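PDB 3BBJ: putative thioesterase II from Thermobifida fusca, which probably hydrolyses acyl-CoA thioesters, using a double-hotdog fold. Local coordinates for residues Tyr160-Arg165 against Val206-Asp211. Residues are numbered along the deposited sequence; the frame is centred on the assembly and turned at random.
Sequences YAALAR and VSLLVD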
ATOM      1  N   TYR A 160      -8.761   3.185  24.826  1.00 57.78           N
ATOM      2  CA  TYR A 160      -8.736   2.229  25.934  1.00 59.08           C
ATOM      3  C   TYR A 160     -10.139   1.702  26.160  1.00 59.20           C
ATOM      4  O   TYR A 160     -10.354   0.494  26.233  1.00 60.63           O
ATOM      5  CB  TYR A 160      -8.241   2.886  27.221  1.00 61.06           C
ATOM      6  CG  TYR A 160      -8.067   1.906  28.380  1.00 65.81           C
ATOM      7  CD1 TYR A 160      -9.170   1.363  29.049  1.00 63.86           C
ATOM      8  CD2 TYR A 160      -6.792   1.517  28.797  1.00 68.40           C
ATOM      9  CE1 TYR A 160      -9.006   0.455  30.099  1.00 67.22           C
ATOM     10  CE2 TYR A 160      -6.615   0.625  29.851  1.00 71.48           C
ATOM     11  CZ  TYR A 160      -7.725   0.095  30.500  1.00 69.88           C
ATOM     12  OH  TYR A 160      -7.536  -0.787  31.547  1.00 68.53           O
ATOM     13  N   ALA A 161     -11.093   2.617  26.277  1.00 59.15           N
ATOM     14  CA  ALA A 161     -12.492   2.240  26.487  1.00 59.32           C
ATOM     15  C   ALA A 161     -12.938   1.254  25.426  1.00 58.24           C
ATOM     16  O   ALA A 161     -13.656   0.303  25.716  1.00 58.80           O
ATOM     17  CB  ALA A 161     -13.416   3.487  26.488  1.00 59.18           C
ATOM     18  N   ALA A 162     -12.503   1.486  24.195  1.00 58.70           N
ATOM     19  CA  ALA A 162     -12.870   0.618  23.074  1.00 59.07           C
ATOM     20  C   ALA A 162     -12.289  -0.789  23.228  1.00 58.57           C
ATOM     21  O   ALA A 162     -12.991  -1.785  23.096  1.00 59.55           O
ATOM     22  CB  ALA A 162     -12.404   1.240  21.766  1.00 58.12           C
ATOM     23  N   LEU A 163     -10.993  -0.857  23.496  1.00 58.51           N
ATOM     24  CA  LEU A 163     -10.302  -2.132  23.655  1.00 58.44           C
ATOM     25  C   LEU A 163     -10.805  -2.908  24.874  1.00 59.88           C
ATOM     26  O   LEU A 163     -10.920  -4.135  24.810  1.00 59.64           O
ATOM     27  CB  LEU A 163      -8.790  -1.906  23.776  1.00 58.76           C
ATOM     28  CG  LEU A 163      -8.115  -1.421  22.494  1.00 55.64           C
ATOM     29  CD1 LEU A 163      -6.722  -0.898  22.766  1.00 54.40           C
ATOM     30  CD2 LEU A 163      -8.104  -2.551  21.492  1.00 50.32           C
ATOM     31  N   ALA A 164     -11.107  -2.188  25.964  1.00 60.06           N
ATOM     32  CA  ALA A 164     -11.636  -2.790  27.189  1.00 60.84           C
ATOM     33  C   ALA A 164     -13.144  -3.031  27.144  1.00 63.05           C
ATOM     34  O   ALA A 164     -13.714  -3.435  28.146  1.00 63.86           O
ATOM     35  CB  ALA A 164     -11.285  -1.927  28.404  1.00 59.30           C
ATOM     36  N   ARG A 165     -13.788  -2.768  26.005  1.00 65.85           N
ATOM     37  CA  ARG A 165     -15.224  -3.021  25.811  1.00 67.95           C
ATOM     38  C   ARG A 165     -16.169  -2.241  26.755  1.00 70.14           C
ATOM     39  O   ARG A 165     -17.357  -2.568  26.837  1.00 70.89           O
ATOM     40  CB  ARG A 165     -15.519  -4.521  25.924  1.00 67.79           C
ATOM     41  CG  ARG A 165     -14.558  -5.421  25.168  1.00 70.55           C
ATOM     42  CD  ARG A 165     -14.677  -5.301  23.649  1.00 79.22           C
ATOM     43  NE  ARG A 165     -13.359  -5.430  23.013  1.00 85.08           N
ATOM     44  CZ  ARG A 165     -13.121  -5.327  21.708  1.00 86.24           C
ATOM     45  NH1 ARG A 165     -14.120  -5.110  20.854  1.00 92.05           N
ATOM     46  NH2 ARG A 165     -11.873  -5.450  21.254  1.00 87.96           N
ATOM     47  N   VAL A 206      -9.189  -4.994  13.631  1.00 47.29           N
ATOM     48  CA  VAL A 206     -10.328  -5.860  13.434  1.00 48.60           C
ATOM     49  C   VAL A 206     -10.947  -6.333  14.747  1.00 49.94           C
ATOM     50  O   VAL A 206     -12.123  -6.681  14.784  1.00 50.10           O
ATOM     51  CB  VAL A 206      -9.959  -7.097  12.556  1.00 48.77           C
ATOM     52  CG1 VAL A 206      -8.929  -8.032  13.270  1.00 48.36           C
ATOM     53  CG2 VAL A 206     -11.204  -7.851  12.178  1.00 49.03           C
ATOM     54  N   SER A 207     -10.154  -6.342  15.814  1.00 52.00           N
ATOM     55  CA  SER A 207     -10.621  -6.780  17.109  1.00 52.88           C
ATOM     56  C   SER A 207     -11.782  -5.915  17.579  1.00 54.28           C
ATOM     57  O   SER A 207     -12.604  -6.385  18.344  1.00 55.42           O
ATOM     58  CB  SER A 207      -9.475  -6.757  18.114  1.00 52.86           C
ATOM     59  OG  SER A 207      -9.004  -5.442  18.310  1.00 51.08           O
ATOM     60  N   LEU A 208     -11.848  -4.667  17.111  1.00 54.29           N
ATOM     61  CA  LEU A 208     -12.928  -3.741  17.471  1.00 55.20           C
ATOM     62  C   LEU A 208     -14.248  -3.977  16.741  1.00 57.05           C
ATOM     63  O   LEU A 208     -15.235  -3.338  17.072  1.00 58.94           O
ATOM     64  CB  LEU A 208     -12.507  -2.308  17.161  1.00 54.31           C
ATOM     65  CG  LEU A 208     -11.347  -1.754  17.968  1.00 52.78           C
ATOM     66  CD1 LEU A 208     -11.061  -0.351  17.492  1.00 42.33           C
ATOM     67  CD2 LEU A 208     -11.664  -1.799  19.460  1.00 49.27           C
ATOM     68  N   LEU A 209     -14.262  -4.897  15.776  1.00 58.65           N
ATOM     69  CA  LEU A 209     -15.390  -5.058  14.837  1.00 59.05           C
ATOM     70  C   LEU A 209     -15.993  -6.468  14.735  1.00 59.48           C
ATOM     71  O   LEU A 209     -17.214  -6.614  14.703  1.00 61.79           O
ATOM     72  CB  LEU A 209     -14.920  -4.641  13.440  1.00 57.60           C
ATOM     73  CG  LEU A 209     -14.250  -3.261  13.356  1.00 62.09           C
ATOM     74  CD1 LEU A 209     -13.436  -3.104  12.089  1.00 55.16           C
ATOM     75  CD2 LEU A 209     -15.293  -2.145  13.490  1.00 63.56           C
ATOM     76  N   VAL A 210     -15.152  -7.489  14.588  1.00 56.75           N
ATOM     77  CA  VAL A 210     -15.616  -8.887  14.611  1.00 55.33           C
ATOM     78  C   VAL A 210     -14.847  -9.582  15.739  1.00 55.99           C
ATOM     79  O   VAL A 210     -13.946  -8.979  16.341  1.00 56.30           O
ATOM     80  CB  VAL A 210     -15.474  -9.614  13.237  1.00 53.38           C
ATOM     81  CG1 VAL A 210     -16.176  -8.800  12.138  1.00 58.44           C
ATOM     82  CG2 VAL A 210     -14.007  -9.855  12.854  1.00 56.12           C
ATOM     83  N   ASP A 211     -15.189 -10.831  16.037  1.00 55.76           N
ATOM     84  CA  ASP A 211     -14.609 -11.490  17.214  1.00 56.62           C
ATOM     85  C   ASP A 211     -13.340 -12.306  16.908  1.00 55.57           C
ATOM     86  O   ASP A 211     -13.229 -13.481  17.251  1.00 56.83           O
ATOM     87  CB  ASP A 211     -15.680 -12.291  17.989  1.00 57.47           C
ATOM     88  CG  ASP A 211     -16.232 -13.473  17.217  1.00 58.92           C
ATOM     89  OD1 ASP A 211     -15.932 -13.606  16.006  1.00 57.75           O
ATOM     90  OD2 ASP A 211     -16.964 -14.277  17.843  1.00 68.55           O
TER
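The guanidinium of R165 bridges the end of helix 157-163 to a 3-10 turn, meeting the carbonyl oxygen of S207 with its outer edge. Both terminal nitrogens share that one acceptor, at 3.2 Å from R165 NH1 to S207 O and 3.1 Å from R165 NH2 to S207 O. An oxygen centred between the two nearly parallel N-H bonds of that edge lies in line with neither, so both bonds are weak; the N-H...O angle at NH2 is 134°. R165 is the first residue past helix 157-163 to leave helical backbone angles, with positive phi (61°) in a Schellman motif, and its chain, bent at chi2 and chi3, folds back along the last turn. There R165 NE adds a second, weak, point of attachment at L163 O, 3.3 Å away, while A162 O lies over one face, displaced toward the rim. Arginine suits this place because its planar head can address two backbone carbonyls at once.

Beside this polar bridge runs a small apolar patch built on one methyl of the buried L208. Its CG stands anti to the carbonyl carbon (chi1 -65°), which carries CD2 across to the helix; L163 has the same placement. L208 CD2 lies 3.9 Å from A162 CB, whose short side chain lets the leucine come close, and 4.2 Å from L163 CD2, the two leucines crossing obliquely. The CB of S207 points toward the helix, but its OG is hydrogen-bonded to P204 O.

The contact joins the loop between helix 191-198 and strand 217-224 to helix 157-163 at the surface of the C-terminal hotdog domain; branched apolar chains suit L163 and L208, since both also pack on L174 of strand 173-180.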